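Local coordinates for cytochrome c-552/4 domain-containing protein (Ignicoccus hospitalis KIN4/I, PDB 4QO5), which probably transfers electrons as a membrane-associated cytochrome c that carries eight heme groups, at residues D92-F97 against T191-E196; H102-P107 against V203-P208. All coordinates share one frame; numbering follows the deposited sequence.

Contact 1: D92-F97 against T191-E196; sequences DTIDHF and TLVKYE. With HEC (heme c), chain B.
A single water, with no direct backbone hydrogen bond between the two segments, bridges 92-97 and 191-196 beside an iron ligand. It accepts from H96 ND1 at 2.7 Å, lying in the plane of the imidazole, and gives its own hydrogens to the carbonyl oxygens of D95 and T191, one from each segment. H96 has CG anti to its backbone N (chi1 -170°), so the ring carries NE2 to the heme iron, 2.2 Å from FE; H27 holds the other axial position. The water thus fixes the rotation of the ring, and drawing on the N-H would probably make NE2 a somewhat stronger donor to the iron. F97 leans CD2 over the face of this imidazole, while one face of its own ring meets the heme edge, CD2 lying 3.2 Å from C3C of the heme. From 191-196, V193 N gives a nearly straight bond (165°) to propionate oxygen O2A of the heme. Between these polar grips sits I94: its CD1 reaches the T191 carbonyl, and its CG2 meets V193 CG2 obliquely at 3.6 Å. At the far end Y195 OH donates to D92 OD2 over a short 2.6 Å, using the anti lone pair of the carboxylate, whose plane is turned 70° from the phenol ring. The same oxygen also accepts from I104 N, so the buried carboxylate oxygen has two donors. V193 CG1 covers one face of the Y195 ring, offset toward its rim, and also approaches D92 CB. The pair of axial histidines, the backbone N-H on a propionate and a phenylalanine packed at the porphyrin edge make this a bis-histidine heme c site of a multiheme cytochrome.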
loop_
_atom_site.group_PDB
_atom_site.type_symbol
_atom_site.label_atom_id
_atom_site.label_comp_id
_atom_site.label_asym_id
_atom_site.label_seq_id
_atom_site.Cartn_x
_atom_site.Cartn_y
_atom_site.Cartn_z
ATOM N N ASP A 92 31.257 5.496 -23.528
ATOM C CA ASP A 92 31.682 4.969 -22.230
ATOM C C ASP A 92 32.510 3.693 -22.371
ATOM O O ASP A 92 32.710 2.959 -21.400
ATOM C CB ASP A 92 30.505 4.787 -21.250
ATOM C CG ASP A 92 29.388 3.907 -21.797
ATOM O OD1 ASP A 92 29.253 3.782 -23.033
ATOM O OD2 ASP A 92 28.613 3.357 -20.967
ATOM N N THR A 93 33.016 3.445 -23.579
ATOM C CA THR A 93 33.944 2.338 -23.770
ATOM C C THR A 93 35.276 2.644 -23.084
ATOM O O THR A 93 35.870 3.702 -23.306
ATOM C CB THR A 93 34.181 2.039 -25.259
ATOM O OG1 THR A 93 32.999 1.429 -25.791
ATOM C CG2 THR A 93 35.349 1.086 -25.433
ATOM N N ILE A 94 35.737 1.722 -22.243
ATOM C CA ILE A 94 37.021 1.887 -21.573
ATOM C C ILE A 94 37.840 0.613 -21.666
ATOM O O ILE A 94 37.295 -0.472 -21.833
ATOM C CB ILE A 94 36.849 2.222 -20.084
ATOM C CG1 ILE A 94 35.989 1.157 -19.399
ATOM C CG2 ILE A 94 36.237 3.604 -19.925
ATOM C CD1 ILE A 94 35.997 1.250 -17.881
ATOM N N ASP A 95 39.159 0.739 -21.567
ATOM C CA ASP A 95 39.975 -0.453 -21.428
ATOM C C ASP A 95 39.733 -1.057 -20.045
ATOM O O ASP A 95 39.604 -0.340 -19.050
ATOM C CB ASP A 95 41.457 -0.152 -21.625
ATOM C CG ASP A 95 42.264 -1.411 -21.869
ATOM O OD1 ASP A 95 42.250 -1.906 -23.019
ATOM O OD2 ASP A 95 42.889 -1.916 -20.910
ATOM N N HIS A 96 39.668 -2.381 -19.992
ATOM C CA HIS A 96 39.296 -3.075 -18.772
ATOM C C HIS A 96 39.915 -4.455 -18.829
ATOM O O HIS A 96 39.375 -5.348 -19.474
ATOM C CB HIS A 96 37.778 -3.190 -18.698
ATOM C CG HIS A 96 37.270 -3.665 -17.375
ATOM N ND1 HIS A 96 37.405 -2.926 -16.218
ATOM C CD2 HIS A 96 36.622 -4.798 -17.028
ATOM C CE1 HIS A 96 36.869 -3.587 -15.210
ATOM N NE2 HIS A 96 36.389 -4.726 -15.676
ATOM N N PHE A 97 41.062 -4.602 -18.176
ATOM C CA PHE A 97 41.805 -5.858 -18.146
ATOM C C PHE A 97 42.013 -6.509 -19.516
ATOM O O PHE A 97 41.893 -7.726 -19.672
ATOM C CB PHE A 97 41.154 -6.800 -17.139
ATOM C CG PHE A 97 41.096 -6.212 -15.764
ATOM C CD1 PHE A 97 42.261 -6.065 -15.018
ATOM C CD2 PHE A 97 39.905 -5.736 -15.244
ATOM C CE1 PHE A 97 42.228 -5.501 -13.754
ATOM C CE2 PHE A 97 39.859 -5.165 -13.974
ATOM C CZ PHE A 97 41.026 -5.052 -13.228
ATOM N N THR A 191 40.027 1.340 -13.346
ATOM C CA THR A 191 39.434 2.593 -13.786
ATOM C C THR A 191 37.953 2.405 -14.114
ATOM O O THR A 191 37.582 1.478 -14.844
ATOM C CB THR A 191 40.162 3.138 -15.025
ATOM O OG1 THR A 191 41.543 3.334 -14.715
ATOM C CG2 THR A 191 39.556 4.456 -15.461
ATOM N N LEU A 192 37.109 3.281 -13.568
ATOM C CA LEU A 192 35.668 3.205 -13.789
ATOM C C LEU A 192 35.197 4.439 -14.537
ATOM O O LEU A 192 35.835 5.491 -14.481
ATOM C CB LEU A 192 34.925 3.127 -12.451
ATOM C CG LEU A 192 35.279 1.945 -11.551
ATOM C CD1 LEU A 192 34.439 1.982 -10.264
ATOM C CD2 LEU A 192 35.055 0.635 -12.304
ATOM N N VAL A 193 34.081 4.316 -15.241
ATOM C CA VAL A 193 33.534 5.460 -15.948
ATOM C C VAL A 193 32.832 6.397 -14.975
ATOM O O VAL A 193 32.096 5.950 -14.094
ATOM C CB VAL A 193 32.518 5.017 -17.027
ATOM C CG1 VAL A 193 31.952 6.232 -17.743
ATOM C CG2 VAL A 193 33.180 4.067 -18.018
ATOM N N LYS A 194 33.052 7.696 -15.133
ATOM C CA LYS A 194 32.300 8.683 -14.363
ATOM C C LYS A 194 31.158 9.243 -15.212
ATOM O O LYS A 194 31.388 9.771 -16.299
ATOM C CB LYS A 194 33.213 9.812 -13.873
ATOM N N TYR A 195 29.932 9.113 -14.712
ATOM C CA TYR A 195 28.746 9.571 -15.431
ATOM C C TYR A 195 28.043 10.725 -14.739
ATOM O O TYR A 195 28.170 10.915 -13.523
ATOM C CB TYR A 195 27.696 8.459 -15.524
ATOM C CG TYR A 195 28.076 7.228 -16.299
ATOM C CD1 TYR A 195 28.012 7.216 -17.699
ATOM C CD2 TYR A 195 28.455 6.061 -15.643
ATOM C CE1 TYR A 195 28.325 6.085 -18.409
ATOM C CE2 TYR A 195 28.780 4.915 -16.353
ATOM C CZ TYR A 195 28.704 4.941 -17.742
ATOM O OH TYR A 195 29.018 3.827 -18.463
ATOM N N GLU A 196 27.245 11.445 -15.522
ATOM C CA GLU A 196 26.137 12.229 -14.990
ATOM C C GLU A 196 24.850 11.586 -15.499
ATOM O O GLU A 196 24.707 11.318 -16.698
ATOM C CB GLU A 196 26.200 13.686 -15.457
ATOM C CG GLU A 196 27.394 14.476 -14.950
ATOM C CD GLU A 196 27.368 15.928 -15.412
ATOM O OE1 GLU A 196 26.459 16.296 -16.192
ATOM O OE2 GLU A 196 28.259 16.700 -14.998
HETATM FE FE HEC B . 35.134 -6.189 -14.653
HETATM C CHA HEC B . 34.088 -3.348 -13.047
HETATM C CHB HEC B . 32.473 -6.062 -16.724
HETATM C CHC HEC B . 36.661 -8.433 -16.670
HETATM C CHD HEC B . 37.354 -6.879 -12.170
HETATM N NA HEC B . 33.548 -4.946 -14.817
HETATM C C1A HEC B . 33.380 -3.746 -14.166
HETATM C C2A HEC B . 32.323 -3.019 -14.833
HETATM C C3A HEC B . 31.879 -3.762 -15.852
HETATM C C4A HEC B . 32.633 -5.000 -15.857
HETATM C CMA HEC B . 30.747 -3.413 -16.853
HETATM C CAA HEC B . 31.828 -1.607 -14.443
HETATM C CBA HEC B . 32.906 -0.645 -14.933
HETATM C CGA HEC B . 32.490 0.799 -14.822
HETATM O O1A HEC B . 31.462 1.116 -14.164
HETATM O O2A HEC B . 33.197 1.648 -15.421
HETATM N NB HEC B . 34.613 -7.122 -16.319
HETATM C C1B HEC B . 33.512 -6.850 -17.107
HETATM C C2B HEC B . 33.657 -7.498 -18.371
HETATM C C3B HEC B . 34.860 -8.101 -18.348
HETATM C C4B HEC B . 35.449 -7.916 -17.056
HETATM C CMB HEC B . 32.592 -7.369 -19.495
HETATM C CAB HEC B . 35.659 -8.903 -19.389
HETATM C CBB HEC B . 35.412 -8.481 -20.853
HETATM N NC HEC B . 36.685 -7.467 -14.442
HETATM C C1C HEC B . 37.235 -8.231 -15.438
HETATM C C2C HEC B . 38.375 -8.951 -14.907
HETATM C C3C HEC B . 38.708 -8.330 -13.757
HETATM C C4C HEC B . 37.563 -7.511 -13.375
HETATM C CMC HEC B . 39.331 -9.651 -15.892
HETATM C CAC HEC B . 39.930 -8.569 -12.811
HETATM C CBC HEC B . 41.328 -8.847 -13.394
HETATM N ND HEC B . 35.636 -5.259 -12.887
HETATM C C1D HEC B . 36.563 -5.769 -11.981
HETATM C C2D HEC B . 36.561 -4.947 -10.799
HETATM C C3D HEC B . 35.550 -3.835 -11.072
HETATM C C4D HEC B . 35.022 -4.110 -12.390
HETATM C CMD HEC B . 37.422 -5.143 -9.529
HETATM C CAD HEC B . 35.146 -2.684 -10.131
HETATM C CBD HEC B . 34.414 -3.269 -8.929
HETATM C CGD HEC B . 34.013 -2.172 -7.977
HETATM O O1D HEC B . 33.629 -2.501 -6.824
HETATM O O2D HEC B . 34.070 -0.972 -8.355
HETATM O O HOH W 1 38.740 -0.584 -16.212
#

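Contact 2: H102-P107 against V203-P208; sequences HPIVTP and VGRVNP. With HEC (heme c), chain C.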
loop_
_atom_site.group_PDB
_atom_site.type_symbol
_atom_site.label_atom_id
_atom_site.label_comp_id
_atom_site.label_asym_id
_atom_site.label_seq_id
_atom_site.Cartn_x
_atom_site.Cartn_y
_atom_site.Cartn_z
ATOM N N HIS A 102 31.962 -1.398 -22.232
ATOM C CA HIS A 102 31.194 -0.237 -21.794
ATOM C C HIS A 102 30.168 -0.716 -20.777
ATOM O O HIS A 102 29.564 -1.770 -20.963
ATOM C CB HIS A 102 30.500 0.466 -22.970
ATOM C CG HIS A 102 29.567 -0.412 -23.752
ATOM N ND1 HIS A 102 30.009 -1.313 -24.697
ATOM C CD2 HIS A 102 28.213 -0.525 -23.731
ATOM C CE1 HIS A 102 28.970 -1.941 -25.224
ATOM N NE2 HIS A 102 27.870 -1.493 -24.644
ATOM N N PRO A 103 29.985 0.051 -19.692
ATOM C CA PRO A 103 29.072 -0.407 -18.632
ATOM C C PRO A 103 27.606 -0.326 -19.034
ATOM O O PRO A 103 26.856 -1.225 -18.674
ATOM C CB PRO A 103 29.351 0.568 -17.485
ATOM C CG PRO A 103 30.788 1.004 -17.713
ATOM C CD PRO A 103 30.869 1.134 -19.223
ATOM N N ILE A 104 27.200 0.722 -19.751
ATOM C CA ILE A 104 25.785 0.872 -20.049
ATOM C C ILE A 104 25.458 0.179 -21.355
ATOM O O ILE A 104 25.734 0.709 -22.439
ATOM C CB ILE A 104 25.317 2.347 -20.078
ATOM C CG1 ILE A 104 25.567 3.010 -18.719
ATOM C CG2 ILE A 104 23.813 2.428 -20.416
ATOM C CD1 ILE A 104 25.243 4.507 -18.705
ATOM N N VAL A 105 24.908 -1.025 -21.239
ATOM C CA VAL A 105 24.448 -1.770 -22.396
ATOM C C VAL A 105 23.085 -1.213 -22.828
ATOM O O VAL A 105 22.158 -1.113 -22.027
ATOM C CB VAL A 105 24.403 -3.284 -22.088
ATOM C CG1 VAL A 105 23.794 -4.069 -23.239
ATOM C CG2 VAL A 105 25.796 -3.804 -21.732
ATOM N N THR A 106 22.962 -0.846 -24.101
ATOM C CA THR A 106 21.850 -0.017 -24.543
ATOM C C THR A 106 20.898 -0.794 -25.459
ATOM O O THR A 106 21.227 -1.903 -25.878
ATOM C CB THR A 106 22.391 1.186 -25.321
ATOM O OG1 THR A 106 22.954 0.716 -26.548
ATOM C CG2 THR A 106 23.453 1.932 -24.490
ATOM N N PRO A 107 19.713 -0.223 -25.753
ATOM C CA PRO A 107 18.795 -0.873 -26.707
ATOM C C PRO A 107 19.467 -1.216 -28.039
ATOM O O PRO A 107 19.167 -2.252 -28.658
ATOM C CB PRO A 107 17.708 0.186 -26.915
ATOM C CG PRO A 107 17.648 0.895 -25.586
ATOM C CD PRO A 107 19.092 0.964 -25.123
ATOM N N VAL A 203 12.195 4.687 -18.386
ATOM C CA VAL A 203 11.908 4.106 -19.696
ATOM C C VAL A 203 12.445 4.892 -20.882
ATOM O O VAL A 203 12.719 4.300 -21.916
ATOM C CB VAL A 203 10.405 3.839 -19.885
ATOM C CG1 VAL A 203 9.959 2.761 -18.908
ATOM C CG2 VAL A 203 9.627 5.136 -19.675
ATOM N N GLY A 204 12.563 6.213 -20.748
ATOM C CA GLY A 204 13.066 7.052 -21.821
ATOM C C GLY A 204 14.502 7.519 -21.616
ATOM O O GLY A 204 14.883 8.583 -22.103
ATOM N N ARG A 205 15.298 6.740 -20.884
ATOM C CA ARG A 205 16.691 7.133 -20.618
ATOM C C ARG A 205 17.436 7.419 -21.928
ATOM O O ARG A 205 17.351 6.635 -22.879
ATOM C CB ARG A 205 17.428 6.048 -19.853
ATOM C CG ARG A 205 18.884 6.452 -19.443
ATOM C CD ARG A 205 19.511 5.295 -18.702
ATOM N NE ARG A 205 19.855 4.217 -19.628
ATOM C CZ ARG A 205 19.908 2.926 -19.307
ATOM N NH1 ARG A 205 19.621 2.502 -18.065
ATOM N NH2 ARG A 205 20.252 2.050 -20.235
ATOM N N VAL A 206 18.143 8.544 -21.981
ATOM C CA VAL A 206 18.913 8.891 -23.185
ATOM C C VAL A 206 20.345 8.396 -22.997
ATOM O O VAL A 206 21.108 8.951 -22.217
ATOM C CB VAL A 206 18.884 10.408 -23.456
ATOM C CG1 VAL A 206 19.602 10.743 -24.767
ATOM C CG2 VAL A 206 17.436 10.904 -23.481
ATOM N N ASN A 207 20.689 7.336 -23.715
ATOM C CA ASN A 207 21.938 6.622 -23.505
ATOM C C ASN A 207 23.131 7.323 -24.139
ATOM O O ASN A 207 22.954 8.194 -24.992
ATOM C CB ASN A 207 21.785 5.204 -24.051
ATOM C CG ASN A 207 20.751 4.421 -23.290
ATOM O OD1 ASN A 207 20.945 4.103 -22.117
ATOM N ND2 ASN A 207 19.640 4.125 -23.937
ATOM N N PRO A 208 24.349 6.952 -23.712
ATOM C CA PRO A 208 25.552 7.572 -24.281
ATOM C C PRO A 208 25.702 7.391 -25.799
ATOM O O PRO A 208 26.325 8.237 -26.437
ATOM C CB PRO A 208 26.695 6.859 -23.545
ATOM C CG PRO A 208 26.107 6.395 -22.257
ATOM C CD PRO A 208 24.663 6.052 -22.584
HETATM FE FE HEC C . 26.121 -6.368 -17.267
HETATM C CHA HEC C . 25.607 -3.139 -16.204
HETATM C CHB HEC C . 28.812 -6.596 -15.108
HETATM C CHC HEC C . 26.494 -9.514 -18.211
HETATM C CHD HEC C . 23.604 -6.004 -19.567
HETATM N NA HEC C . 27.002 -5.158 -15.901
HETATM C C1A HEC C . 26.627 -3.841 -15.630
HETATM C C2A HEC C . 27.509 -3.293 -14.634
HETATM C C3A HEC C . 28.384 -4.240 -14.315
HETATM C C4A HEC C . 28.090 -5.424 -15.097
HETATM C CMA HEC C . 29.516 -4.110 -13.273
HETATM C CAA HEC C . 27.450 -1.843 -14.091
HETATM C CBA HEC C . 26.195 -1.510 -13.303
HETATM C CGA HEC C . 26.417 -1.976 -11.896
HETATM O O1A HEC C . 25.449 -2.532 -11.312
HETATM O O2A HEC C . 27.558 -1.808 -11.378
HETATM N NB HEC C . 27.431 -7.675 -16.821
HETATM C C1B HEC C . 28.401 -7.669 -15.829
HETATM C C2B HEC C . 28.871 -9.006 -15.599
HETATM C C3B HEC C . 28.151 -9.768 -16.436
HETATM C C4B HEC C . 27.286 -8.968 -17.227
HETATM C CMB HEC C . 29.918 -9.365 -14.508
HETATM C CAB HEC C . 27.998 -11.263 -16.643
HETATM C CBB HEC C . 28.043 -12.043 -15.283
HETATM N NC HEC C . 25.259 -7.518 -18.643
HETATM C C1C HEC C . 25.567 -8.824 -18.918
HETATM C C2C HEC C . 24.899 -9.248 -20.122
HETATM C C3C HEC C . 23.953 -8.313 -20.317
HETATM C C4C HEC C . 24.266 -7.192 -19.512
HETATM C CMC HEC C . 24.900 -10.752 -20.518
HETATM C CAC HEC C . 22.800 -8.108 -21.332
HETATM C CBC HEC C . 22.000 -9.392 -21.692
HETATM N ND HEC C . 24.866 -4.846 -17.769
HETATM C C1D HEC C . 23.860 -4.956 -18.726
HETATM C C2D HEC C . 23.051 -3.766 -18.788
HETATM C C3D HEC C . 23.670 -2.837 -17.754
HETATM C C4D HEC C . 24.784 -3.588 -17.191
HETATM C CMD HEC C . 21.837 -3.610 -19.749
HETATM C CAD HEC C . 23.289 -1.397 -17.308
HETATM C CBD HEC C . 22.381 -0.619 -18.241
HETATM C CGD HEC C . 20.929 -0.898 -17.892
HETATM O O1D HEC C . 20.045 -0.324 -18.560
HETATM O O2D HEC C . 20.657 -1.685 -16.949
#
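I104, N207 and R205 carry most of this buried meeting of two loops, with a heme propionate completing it. R205 leaves its backbone with CG anti to N (chi1 -176°) and bends at chi3 (74°), which brings the guanidinium tip to tip with I104. The methyl I104 CG2 lies over one face of that flat group, 3.6 Å from R205 NH2, and also 3.7 Å from N207 OD1. Around the guanidinium edge the polar bonds are shared out. NE and NH2 of R205 both give to N207 OD1, the NE bond being 2.7 Å long and coming from above the carbonyl plane, the NH2 bond lying in it on a lone pair. NH2 and NH1 also converge on O1D of the heme, with R205 NH1 2.9 Å from that oxygen; NH1 has a further acceptor in N200 O. The N207 amide is fixed from its other end as well, for ND2 donates to the carbonyls of S211 and G213 and lies 3.4 Å from P107 CD. T106 slides its CG2 past N207 CB; it is the N-cap residue of helix 107-110, its hydroxyl capping a backbone N of that helix and hydrogen-bonded to D209. I104 CD1 ends the interface against P208 CG at 4.1 Å, crossing at about a right angle. An alanine in place of R205 would remove both donors to O1D and both to N207 OD1, and would probably leave that propionate oxygen less well held and the N207 side chain less firmly set. V105, facing away from the other loop, rests on the same heme. The arrangement belongs to the propionate-binding side of a bis-histidine heme c site, its iron bound by H83 and H222, R221 and T216 being further hydrogen-bond partners of the heme.

Overall arrangement
From the N terminus the chain passes through 92-97, then through 102-107 after the short strand 99-101, runs on through helices and into the hairpin of strands 176-185 and 188-196, whose second strand carries 191-196, and then reaches 203-208. Contact 1 closes the loop between 97 and 191, contact 2 that between 107 and 203, and because their segments alternate the two closures cross rather than nest. Their centres are 14 Å apart and they touch: P103 CD packs against Y195 OH, and I104 CD1 against Y195 CE1. Contact 1 therefore ties the small hairpin to the long one at one heme, and contact 2 fastens the loops following both hairpins at the next.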